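Local coordinates for protein glycerol trinitrate reductase (Agrobacterium tumefaciens, PDB 5EPD) that probably reduces nitrate esters such as glycerol trinitrate as an FMN-dependent old yellow enzyme, captured here without its flavin, at residues G33-A38 / G114-L119; A98-W103 / A182-E187; E320-H325 / D332-G337; R338-I341 / D345-E348. All coordinates share one frame; numbering follows the deposited sequence.

Interaction 1 (G33-A38 / G114-L119); sequences GAITLA and GGRIVL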
loop_
_atom_site.group_PDB
_atom_site.type_symbol
_atom_site.label_atom_id
_atom_site.label_comp_id
_atom_site.label_asym_id
_atom_site.label_seq_id
_atom_site.Cartn_x
_atom_site.Cartn_y
_atom_site.Cartn_z
ATOM N N GLY A 33 -16.698 1.502 4.787
ATOM C CA GLY A 33 -17.474 2.186 3.762
ATOM C C GLY A 33 -18.652 1.316 3.383
ATOM O O GLY A 33 -19.441 0.914 4.246
ATOM N N ALA A 34 -18.734 0.988 2.095
ATOM C CA ALA A 34 -19.757 0.073 1.583
ATOM C C ALA A 34 -19.701 -1.333 2.234
ATOM O O ALA A 34 -20.655 -1.768 2.887
ATOM C CB ALA A 34 -19.641 -0.039 0.061
ATOM N N ILE A 35 -18.570 -2.015 2.078
ATOM C CA ILE A 35 -18.476 -3.443 2.407
ATOM C C ILE A 35 -18.535 -3.826 3.900
ATOM O O ILE A 35 -18.535 -2.980 4.801
ATOM C CB ILE A 35 -17.221 -4.079 1.770
ATOM C CG1 ILE A 35 -15.940 -3.540 2.425
ATOM C CG2 ILE A 35 -17.237 -3.860 0.258
ATOM C CD1 ILE A 35 -14.672 -3.889 1.675
ATOM N N THR A 36 -18.609 -5.138 4.114
ATOM C CA THR A 36 -18.709 -5.752 5.426
ATOM C C THR A 36 -17.462 -6.626 5.607
ATOM O O THR A 36 -17.097 -7.384 4.689
ATOM C CB THR A 36 -20.020 -6.597 5.531
ATOM O OG1 THR A 36 -20.213 -7.042 6.882
ATOM C CG2 THR A 36 -20.026 -7.811 4.563
ATOM N N LEU A 37 -16.808 -6.504 6.767
ATOM C CA LEU A 37 -15.568 -7.241 7.060
ATOM C C LEU A 37 -15.824 -8.299 8.116
ATOM O O LEU A 37 -16.498 -8.027 9.091
ATOM C CB LEU A 37 -14.461 -6.308 7.569
ATOM C CG LEU A 37 -14.057 -5.089 6.736
ATOM C CD1 LEU A 37 -12.837 -4.398 7.351
ATOM C CD2 LEU A 37 -13.771 -5.458 5.294
ATOM N N ALA A 38 -15.250 -9.483 7.934
ATOM C CA ALA A 38 -15.441 -10.587 8.889
ATOM C C ALA A 38 -14.802 -10.290 10.250
ATOM O O ALA A 38 -15.256 -10.795 11.254
ATOM C CB ALA A 38 -14.905 -11.894 8.314
ATOM N N GLY A 114 -14.666 -16.212 1.169
ATOM C CA GLY A 114 -15.401 -15.271 2.033
ATOM C C GLY A 114 -14.643 -13.995 2.401
ATOM O O GLY A 114 -15.029 -13.301 3.336
ATOM N N GLY A 115 -13.596 -13.657 1.646
ATOM C CA GLY A 115 -12.689 -12.554 2.014
ATOM C C GLY A 115 -12.922 -11.209 1.334
ATOM O O GLY A 115 -13.807 -11.056 0.481
ATOM N N ARG A 116 -12.126 -10.219 1.730
ATOM C CA ARG A 116 -12.122 -8.896 1.077
ATOM C C ARG A 116 -10.708 -8.526 0.658
ATOM O O ARG A 116 -9.720 -8.878 1.325
ATOM C CB ARG A 116 -12.674 -7.813 2.005
ATOM C CG ARG A 116 -14.064 -8.138 2.503
ATOM C CD ARG A 116 -15.062 -7.864 1.394
ATOM N NE ARG A 116 -15.993 -8.963 1.170
ATOM C CZ ARG A 116 -17.151 -8.851 0.517
ATOM N NH1 ARG A 116 -17.553 -7.688 0.017
ATOM N NH2 ARG A 116 -17.920 -9.925 0.356
ATOM N N ILE A 117 -10.616 -7.834 -0.466
ATOM C CA ILE A 117 -9.321 -7.445 -1.017
ATOM C C ILE A 117 -9.419 -6.133 -1.773
ATOM O O ILE A 117 -10.268 -5.938 -2.656
ATOM C CB ILE A 117 -8.669 -8.554 -1.888
ATOM C CG1 ILE A 117 -7.205 -8.196 -2.177
ATOM C CG2 ILE A 117 -9.471 -8.807 -3.168
ATOM C CD1 ILE A 117 -6.485 -9.280 -2.952
ATOM N N VAL A 118 -8.518 -5.248 -1.380
ATOM C CA VAL A 118 -8.366 -3.935 -1.927
ATOM C C VAL A 118 -6.989 -3.892 -2.618
ATOM O O VAL A 118 -6.012 -4.467 -2.112
ATOM C CB VAL A 118 -8.500 -2.951 -0.756
ATOM C CG1 VAL A 118 -7.786 -1.640 -1.017
ATOM C CG2 VAL A 118 -9.976 -2.723 -0.482
ATOM N N LEU A 119 -6.916 -3.245 -3.781
ATOM C CA LEU A 119 -5.634 -3.062 -4.498
ATOM C C LEU A 119 -4.928 -1.740 -4.116
ATOM O O LEU A 119 -5.508 -0.647 -4.177
ATOM C CB LEU A 119 -5.852 -3.173 -6.016
ATOM C CG LEU A 119 -4.641 -3.041 -6.945
ATOM C CD1 LEU A 119 -4.829 -3.763 -8.270
ATOM C CD2 LEU A 119 -4.357 -1.587 -7.252
#

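Interaction 2 (A98-W103 / A182-E187); sequences AQIDGW and AANSIE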
loop_
_atom_site.group_PDB
_atom_site.type_symbol
_atom_site.label_atom_id
_atom_site.label_comp_id
_atom_site.label_asym_id
_atom_site.label_seq_id
_atom_site.Cartn_x
_atom_site.Cartn_y
_atom_site.Cartn_z
ATOM N N ALA A 98 -4.071 -7.766 -19.776
ATOM C CA ALA A 98 -3.378 -8.970 -19.273
ATOM C C ALA A 98 -3.307 -8.974 -17.742
ATOM O O ALA A 98 -3.672 -9.955 -17.101
ATOM C CB ALA A 98 -1.972 -9.080 -19.857
ATOM N N GLN A 99 -2.877 -7.854 -17.161
ATOM C CA GLN A 99 -2.801 -7.724 -15.702
ATOM C C GLN A 99 -4.182 -7.786 -15.042
ATOM O O GLN A 99 -4.401 -8.538 -14.086
ATOM C CB GLN A 99 -2.098 -6.421 -15.333
ATOM C CG GLN A 99 -0.634 -6.373 -15.775
ATOM C CD GLN A 99 -0.124 -4.952 -16.025
ATOM O OE1 GLN A 99 -0.849 -3.958 -15.831
ATOM N NE2 GLN A 99 1.128 -4.853 -16.497
ATOM N N ILE A 100 -5.122 -7.009 -15.559
ATOM C CA ILE A 100 -6.477 -7.044 -15.048
ATOM C C ILE A 100 -6.961 -8.493 -14.945
ATOM O O ILE A 100 -7.424 -8.947 -13.877
ATOM C CB ILE A 100 -7.417 -6.233 -15.957
ATOM C CG1 ILE A 100 -7.029 -4.746 -15.907
ATOM C CG2 ILE A 100 -8.871 -6.415 -15.528
ATOM C CD1 ILE A 100 -7.787 -3.866 -16.884
ATOM N N ASP A 101 -6.819 -9.225 -16.059
ATOM C CA ASP A 101 -7.316 -10.598 -16.146
ATOM C C ASP A 101 -6.589 -11.537 -15.189
ATOM O O ASP A 101 -7.233 -12.399 -14.577
ATOM C CB ASP A 101 -7.298 -11.108 -17.591
ATOM C CG ASP A 101 -8.223 -10.302 -18.494
ATOM O OD1 ASP A 101 -9.010 -9.455 -17.993
ATOM O OD2 ASP A 101 -8.144 -10.499 -19.716
ATOM N N GLY A 102 -5.279 -11.351 -15.026
ATOM C CA GLY A 102 -4.548 -12.017 -13.941
ATOM C C GLY A 102 -5.121 -11.731 -12.536
ATOM O O GLY A 102 -5.234 -12.641 -11.686
ATOM N N TRP A 103 -5.485 -10.471 -12.290
ATOM C CA TRP A 103 -6.028 -10.067 -10.993
ATOM C C TRP A 103 -7.416 -10.627 -10.719
ATOM O O TRP A 103 -7.806 -10.759 -9.542
ATOM C CB TRP A 103 -6.103 -8.538 -10.871
ATOM C CG TRP A 103 -4.802 -7.891 -10.585
ATOM C CD1 TRP A 103 -4.105 -7.046 -11.402
ATOM C CD2 TRP A 103 -4.031 -8.023 -9.386
ATOM N NE1 TRP A 103 -2.945 -6.642 -10.782
ATOM C CE2 TRP A 103 -2.871 -7.230 -9.547
ATOM C CE3 TRP A 103 -4.211 -8.730 -8.188
ATOM C CZ2 TRP A 103 -1.889 -7.128 -8.558
ATOM C CZ3 TRP A 103 -3.228 -8.630 -7.205
ATOM C CH2 TRP A 103 -2.081 -7.830 -7.403
ATOM N N ALA A 182 -7.577 2.935 -10.882
ATOM C CA ALA A 182 -8.682 2.619 -9.979
ATOM C C ALA A 182 -9.824 1.910 -10.706
ATOM O O ALA A 182 -10.351 0.928 -10.196
ATOM C CB ALA A 182 -9.199 3.870 -9.297
ATOM N N ALA A 183 -10.208 2.383 -11.892
ATOM C CA ALA A 183 -11.309 1.739 -12.636
ATOM C C ALA A 183 -10.941 0.356 -13.151
ATOM O O ALA A 183 -11.816 -0.486 -13.315
ATOM C CB ALA A 183 -11.776 2.620 -13.784
ATOM N N ASN A 184 -9.652 0.145 -13.431
ATOM C CA ASN A 184 -9.117 -1.187 -13.755
ATOM C C ASN A 184 -9.170 -2.146 -12.545
ATOM O O ASN A 184 -9.301 -3.368 -12.712
ATOM C CB ASN A 184 -7.661 -1.095 -14.254
ATOM C CG ASN A 184 -7.530 -0.401 -15.604
ATOM O OD1 ASN A 184 -8.513 -0.201 -16.312
ATOM N ND2 ASN A 184 -6.305 -0.034 -15.967
ATOM N N SER A 185 -9.044 -1.590 -11.340
ATOM C CA SER A 185 -9.093 -2.380 -10.125
ATOM C C SER A 185 -10.506 -2.868 -9.884
ATOM O O SER A 185 -10.685 -3.994 -9.429
ATOM C CB SER A 185 -8.598 -1.578 -8.920
ATOM O OG SER A 185 -7.252 -1.169 -9.103
ATOM N N ILE A 186 -11.501 -2.032 -10.201
ATOM C CA ILE A 186 -12.913 -2.436 -10.142
ATOM C C ILE A 186 -13.261 -3.450 -11.223
ATOM O O ILE A 186 -13.974 -4.398 -10.938
ATOM C CB ILE A 186 -13.886 -1.251 -10.271
ATOM C CG1 ILE A 186 -13.633 -0.214 -9.162
ATOM C CG2 ILE A 186 -15.324 -1.744 -10.215
ATOM C CD1 ILE A 186 -13.516 -0.776 -7.755
ATOM N N GLU A 187 -12.778 -3.250 -12.451
ATOM C CA GLU A 187 -12.929 -4.265 -13.491
ATOM C C GLU A 187 -12.404 -5.609 -12.978
ATOM O O GLU A 187 -13.047 -6.639 -13.172
ATOM C CB GLU A 187 -12.203 -3.872 -14.785
ATOM C CG GLU A 187 -12.600 -4.709 -16.009
ATOM C CD GLU A 187 -11.854 -4.328 -17.294
ATOM O OE1 GLU A 187 -11.800 -5.173 -18.232
ATOM O OE2 GLU A 187 -11.326 -3.190 -17.381
#

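Interaction 3 (E320-H325 / D332-G337); sequences ELATSH and DLIAFG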
loop_
_atom_site.group_PDB
_atom_site.type_symbol
_atom_site.label_atom_id
_atom_site.label_comp_id
_atom_site.label_asym_id
_atom_site.label_seq_id
_atom_site.Cartn_x
_atom_site.Cartn_y
_atom_site.Cartn_z
ATOM N N GLU A 320 -2.116 -7.882 21.770
ATOM C CA GLU A 320 -2.668 -7.390 23.039
ATOM C C GLU A 320 -2.620 -5.867 23.169
ATOM O O GLU A 320 -3.533 -5.269 23.741
ATOM C CB GLU A 320 -2.024 -8.116 24.231
ATOM C CG GLU A 320 -2.144 -9.639 24.109
ATOM C CD GLU A 320 -2.206 -10.362 25.438
ATOM O OE1 GLU A 320 -1.477 -9.964 26.374
ATOM O OE2 GLU A 320 -2.982 -11.337 25.535
ATOM N N LEU A 321 -1.593 -5.237 22.609
ATOM C CA LEU A 321 -1.603 -3.780 22.493
ATOM C C LEU A 321 -2.614 -3.333 21.428
ATOM O O LEU A 321 -3.338 -2.359 21.636
ATOM C CB LEU A 321 -0.207 -3.218 22.184
ATOM C CG LEU A 321 0.789 -3.188 23.354
ATOM C CD1 LEU A 321 2.191 -2.929 22.813
ATOM C CD2 LEU A 321 0.421 -2.158 24.422
ATOM N N ALA A 322 -2.671 -4.046 20.301
ATOM C CA ALA A 322 -3.668 -3.763 19.258
ATOM C C ALA A 322 -5.101 -3.769 19.793
ATOM O O ALA A 322 -5.945 -2.994 19.336
ATOM C CB ALA A 322 -3.558 -4.781 18.137
ATOM N N THR A 323 -5.354 -4.683 20.730
ATOM C CA THR A 323 -6.645 -4.846 21.352
ATOM C C THR A 323 -6.955 -3.649 22.228
ATOM O O THR A 323 -8.095 -3.180 22.277
ATOM C CB THR A 323 -6.661 -6.122 22.219
ATOM O OG1 THR A 323 -6.531 -7.275 21.382
ATOM C CG2 THR A 323 -7.957 -6.238 23.010
ATOM N N SER A 324 -5.934 -3.182 22.940
ATOM C CA SER A 324 -6.050 -2.010 23.808
ATOM C C SER A 324 -6.226 -0.742 22.959
ATOM O O SER A 324 -7.081 0.105 23.258
ATOM C CB SER A 324 -4.807 -1.890 24.701
ATOM O OG SER A 324 -3.636 -1.632 23.937
ATOM N N HIS A 325 -5.397 -0.638 21.914
ATOM C CA HIS A 325 -5.477 0.405 20.889
ATOM C C HIS A 325 -6.888 0.526 20.283
ATOM O O HIS A 325 -7.356 1.622 19.994
ATOM C CB HIS A 325 -4.486 0.069 19.776
ATOM C CG HIS A 325 -3.589 1.197 19.385
ATOM N ND1 HIS A 325 -3.606 1.755 18.122
ATOM C CD2 HIS A 325 -2.619 1.843 20.071
ATOM C CE1 HIS A 325 -2.697 2.711 18.051
ATOM N NE2 HIS A 325 -2.085 2.786 19.222
ATOM N N ASP A 332 -9.853 1.733 14.267
ATOM C CA ASP A 332 -10.985 0.846 13.972
ATOM C C ASP A 332 -10.541 -0.529 13.431
ATOM O O ASP A 332 -11.230 -1.526 13.629
ATOM C CB ASP A 332 -11.857 1.537 12.939
ATOM C CG ASP A 332 -12.205 2.953 13.346
ATOM O OD1 ASP A 332 -12.757 3.089 14.459
ATOM O OD2 ASP A 332 -11.891 3.912 12.586
ATOM N N LEU A 333 -9.405 -0.556 12.725
ATOM C CA LEU A 333 -8.803 -1.780 12.207
ATOM C C LEU A 333 -7.300 -1.764 12.524
ATOM O O LEU A 333 -6.695 -0.694 12.714
ATOM C CB LEU A 333 -9.022 -1.862 10.703
ATOM C CG LEU A 333 -10.469 -1.684 10.234
ATOM C CD1 LEU A 333 -10.535 -1.643 8.718
ATOM C CD2 LEU A 333 -11.330 -2.823 10.764
ATOM N N ILE A 334 -6.693 -2.941 12.610
ATOM C CA ILE A 334 -5.253 -3.001 12.785
ATOM C C ILE A 334 -4.670 -3.913 11.704
ATOM O O ILE A 334 -5.193 -5.003 11.438
ATOM C CB ILE A 334 -4.829 -3.341 14.231
ATOM C CG1 ILE A 334 -3.372 -3.802 14.286
ATOM C CG2 ILE A 334 -5.717 -4.410 14.825
ATOM C CD1 ILE A 334 -2.577 -3.172 15.414
ATOM N N ALA A 335 -3.620 -3.395 11.042
ATOM C CA ALA A 335 -2.983 -4.054 9.922
ATOM C C ALA A 335 -1.683 -4.645 10.415
ATOM O O ALA A 335 -0.922 -3.947 11.057
ATOM C CB ALA A 335 -2.736 -3.067 8.798
ATOM N N PHE A 336 -1.466 -5.931 10.109
ATOM C CA PHE A 336 -0.270 -6.712 10.453
ATOM C C PHE A 336 0.465 -7.022 9.165
ATOM O O PHE A 336 -0.163 -7.346 8.150
ATOM C CB PHE A 336 -0.669 -8.055 11.086
ATOM C CG PHE A 336 -1.363 -7.927 12.406
ATOM C CD1 PHE A 336 -2.708 -7.618 12.463
ATOM C CD2 PHE A 336 -0.665 -8.102 13.596
ATOM C CE1 PHE A 336 -3.348 -7.483 13.674
ATOM C CE2 PHE A 336 -1.301 -7.959 14.821
ATOM C CZ PHE A 336 -2.645 -7.643 14.859
ATOM N N GLY A 337 1.790 -6.949 9.198
ATOM C CA GLY A 337 2.608 -7.109 7.978
ATOM C C GLY A 337 3.278 -8.473 7.881
ATOM O O GLY A 337 2.668 -9.447 7.436
#

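Interaction 4 (R338-I341 / D345-E348); sequences RPFI and DLVE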
loop_
_atom_site.group_PDB
_atom_site.type_symbol
_atom_site.label_atom_id
_atom_site.label_comp_id
_atom_site.label_asym_id
_atom_site.label_seq_id
_atom_site.Cartn_x
_atom_site.Cartn_y
_atom_site.Cartn_z
ATOM N N ARG A 338 4.531 -8.562 8.311
ATOM C CA ARG A 338 5.266 -9.822 8.189
ATOM C C ARG A 338 4.552 -11.050 8.770
ATOM O O ARG A 338 4.638 -12.125 8.202
ATOM C CB ARG A 338 6.681 -9.689 8.787
ATOM C CG ARG A 338 7.594 -8.776 7.969
ATOM C CD ARG A 338 9.064 -9.044 8.212
ATOM N NE ARG A 338 9.884 -8.361 7.207
ATOM C CZ ARG A 338 11.186 -8.577 6.990
ATOM N NH1 ARG A 338 11.869 -9.483 7.708
ATOM N NH2 ARG A 338 11.809 -7.886 6.020
ATOM N N PRO A 339 3.852 -10.903 9.916
ATOM C CA PRO A 339 3.206 -12.104 10.457
ATOM C C PRO A 339 2.297 -12.823 9.460
ATOM O O PRO A 339 2.205 -14.031 9.506
ATOM C CB PRO A 339 2.398 -11.550 11.637
ATOM C CG PRO A 339 3.213 -10.396 12.120
ATOM C CD PRO A 339 3.784 -9.775 10.877
ATOM N N PHE A 340 1.615 -12.086 8.590
ATOM C CA PHE A 340 0.780 -12.673 7.549
ATOM C C PHE A 340 1.608 -13.420 6.488
ATOM O O PHE A 340 1.084 -14.315 5.805
ATOM C CB PHE A 340 -0.054 -11.593 6.853
ATOM C CG PHE A 340 -1.423 -11.431 7.426
ATOM C CD1 PHE A 340 -2.388 -12.421 7.243
ATOM C CD2 PHE A 340 -1.765 -10.286 8.131
ATOM C CE1 PHE A 340 -3.663 -12.284 7.781
ATOM C CE2 PHE A 340 -3.030 -10.145 8.664
ATOM C CZ PHE A 340 -3.979 -11.147 8.487
ATOM N N ILE A 341 2.878 -13.032 6.310
ATOM C CA ILE A 341 3.773 -13.786 5.416
ATOM C C ILE A 341 3.916 -15.234 5.932
ATOM O O ILE A 341 3.658 -16.218 5.212
ATOM C CB ILE A 341 5.172 -13.133 5.294
ATOM C CG1 ILE A 341 5.077 -11.732 4.661
ATOM C CG2 ILE A 341 6.096 -14.028 4.472
ATOM C CD1 ILE A 341 6.414 -11.045 4.477
ATOM N N ASP A 345 -2.862 -18.598 8.575
ATOM C CA ASP A 345 -3.938 -18.697 9.549
ATOM C C ASP A 345 -3.745 -17.725 10.745
ATOM O O ASP A 345 -4.186 -18.017 11.859
ATOM C CB ASP A 345 -4.090 -20.169 10.013
ATOM C CG ASP A 345 -2.801 -20.755 10.606
ATOM O OD1 ASP A 345 -1.686 -20.363 10.190
ATOM O OD2 ASP A 345 -2.899 -21.656 11.476
ATOM N N LEU A 346 -3.093 -16.577 10.493
ATOM C CA LEU A 346 -2.800 -15.580 11.517
ATOM C C LEU A 346 -4.020 -15.190 12.334
ATOM O O LEU A 346 -3.922 -15.070 13.559
ATOM C CB LEU A 346 -2.206 -14.283 10.909
ATOM C CG LEU A 346 -1.790 -13.208 11.934
ATOM C CD1 LEU A 346 -0.696 -13.728 12.855
ATOM C CD2 LEU A 346 -1.329 -11.958 11.221
ATOM N N VAL A 347 -5.156 -14.970 11.667
ATOM C CA VAL A 347 -6.367 -14.595 12.392
ATOM C C VAL A 347 -6.692 -15.667 13.447
ATOM O O VAL A 347 -6.811 -15.366 14.640
ATOM C CB VAL A 347 -7.582 -14.346 11.456
ATOM C CG1 VAL A 347 -8.831 -14.005 12.270
ATOM C CG2 VAL A 347 -7.280 -13.184 10.537
ATOM N N GLU A 348 -6.764 -16.914 12.981
ATOM C CA GLU A 348 -7.126 -18.057 13.821
ATOM C C GLU A 348 -6.159 -18.213 14.990
ATOM O O GLU A 348 -6.592 -18.493 16.118
ATOM C CB GLU A 348 -7.181 -19.357 12.992
ATOM C CG GLU A 348 -8.305 -19.417 11.942
ATOM C CD GLU A 348 -7.989 -18.716 10.602
ATOM O OE1 GLU A 348 -6.964 -17.987 10.488
ATOM O OE2 GLU A 348 -8.779 -18.898 9.643
#

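Interaction 1 (G33-A38 / G114-L119)
Arg116 reaches from just before barrel strand 117-122 to the N-terminal hairpin of strands 30-31 and 36-37, where Ile35, Thr36 and Leu37 receive it. Its CG stands beside the backbone N, anti to the carbonyl carbon (chi1 -56°). The chain then bends at chi2 and again at chi3. These bends lay the aliphatic part along the hairpin and carry the guanidinium on to Ile35.

Leu37 touches the base of the arginine: CD2 of Leu37 is 3.9 Å from CG of Arg116. The carbonyl O of Thr36 spans CG to NE, 3.8 Å from CG of Arg116, and lies over one face of the guanidinium. Ile35 touches both CD and NH1. Its CG2 sits at the guanidinium edge, near the plane, 3.8 Å from NH1 of Arg116. Its other branch, CG1, lies between backbone N and carbonyl carbon (chi1 68°), and CD1 of Ile35 comes within 4.0 Å of CD of Arg116. The two side chains lie alongside each other, pointing opposite ways.

Asp191, outside the contact, accepts a bond from the Ile117 amide. No hydrogen bond joins 33-38 to 114-119. The hairpin therefore meets the barrel here mostly by van der Waals packing on the bent arginine. The Thr36 carbonyl probably helps the charge over one face, and Asp191 adds a long, weak ion pair to NH1.

Interaction 2 (A98-W103 / A182-E187)
Between 98-103 and 182-187, on two helices of the TIM barrel's outer layer, the nearest CA atoms are those of Ile100 and Asn184, 6.6 Å apart. Helix 97-112 precedes strand 117-122 in the chain, and helix 171-187 precedes strand 193-196. These two strands are neighbours in the barrel.

One side chain carries the contact from the first helix. Ile100 points toward 182-187 and sets its two branches against different partners. CG1 lies beside the backbone N, and the extended chain beyond it brings CD1 to the amide of Asn184, 3.7 Å from CG of Asn184. The other branch packs against CG and the carboxylate carbon of Glu187, with CG2 of Ile100 4.0 Å from CD of Glu187. Ile100 crosses both partners at about a right angle.

Asn184 ND2 donates to Ile94 O in the loop before helix 97-112. Gln97, the first residue of that helix, bonds through NE2 to OE1 of Glu187. Gln97 also bonds to OD1 of Asp101, so one amide stands between two acids that would otherwise probably repel. Glu187 extends fully from its backbone (chi1 -166°, chi2 -179°), which brings its OE2 to 3.6 Å from CD1 of Ile100.

Interaction 3 (E320-H325 / D332-G337)
This contact closes the last helix-to-strand step of the TIM barrel: helix 319-327 packs on the outside of strand 333-336, the eighth strand. The turn between them is short. The nearest CA atoms of the two segments are those of Ala322 and Ile334, 6.7 Å apart.

The small Ala322 methyl faces the strand and meets two side chains. Ile334 is its main partner. Its chi1 of 163° directs CG1 anti to the backbone N. Its chi2 of 135° is off the staggered position, in keeping with a tight contact at the end of the branch: CD1 of Ile334 lies 3.3 Å from CB of Ala322, closer than usual for two carbons. The other branch also takes part, with CG2 of Ile334 4.0 Å from the same CB of Ala322. Phe336 comes in more loosely. Its CZ is 4.4 Å from CB of Ala322, and the methyl approaches the ring obliquely. The contact is wholly apolar.

Strand 333-336 lies between strands 310-313 and 41-43, with backbone hydrogen bonds from Ile334 to Arg40 and Val42 on one side and from Leu333 and Ala335 to Ala313 on the other. Phe336 also packs on Ile41, Leu346 and Leu350, linking the eighth strand to helix 346-352, the second helix after it.

Interaction 4 (R338-I341 / D345-E348)
Two short helices, 338-342 and 346-352, follow each other after the last barrel strand, and the nearest CA atoms of 338-341 and 345-348, those of Phe340 and Leu346, are 6.1 Å apart.

Leu346 is the centre of the contact. Its CG lies anti to the backbone N (chi1 -177°), and this sends the branched end back to the first helix. The CD2 methyl sits over one face of the Phe340 ring in a CH-pi contact, 3.6 Å from the ring centroid and 16° off the normal. CB of Leu346 also reaches the ring, 4.0 Å from CE1 of Phe340. The two side chains cross at about a right angle. The same methyl touches the proline before the ring: CD2 of Leu346 is 3.8 Å from CB of Pro339. Val347 adds a looser contact, with its CG2 4.4 Å from CZ of Phe340.

Polar groups bond outside this patch. Arg68 donates to the carbonyls of Phe340 and Ile341, and Asp345 forms a salt bridge to Arg349. The link between the two helices is therefore apolar: one leucine methyl is shared by an aromatic face and a proline ring, without a hydrogen bond across the contact.

Overall arrangement
All four contacts lie in or around one eight-stranded parallel barrel and come in two groups along the chain. Interactions 1 and 2 interleave, since their segments alternate, and helix 97-112 is followed by strand 117-122. They touch where Leu119 packs on Ser185 and Trp103. Interactions 3 and 4 follow later, in series. Their centres are about 13 Å apart, and they touch. Interaction 1 also reaches the second group, through Leu37 on Leu333. Interactions 2 and 3 lie on opposite sides of the chain's centre, with centres about 30 Å apart. Interactions 1 and 3 join the hairpin and an outer helix to the barrel strands or their ends; 2 and 4 join helices to each other.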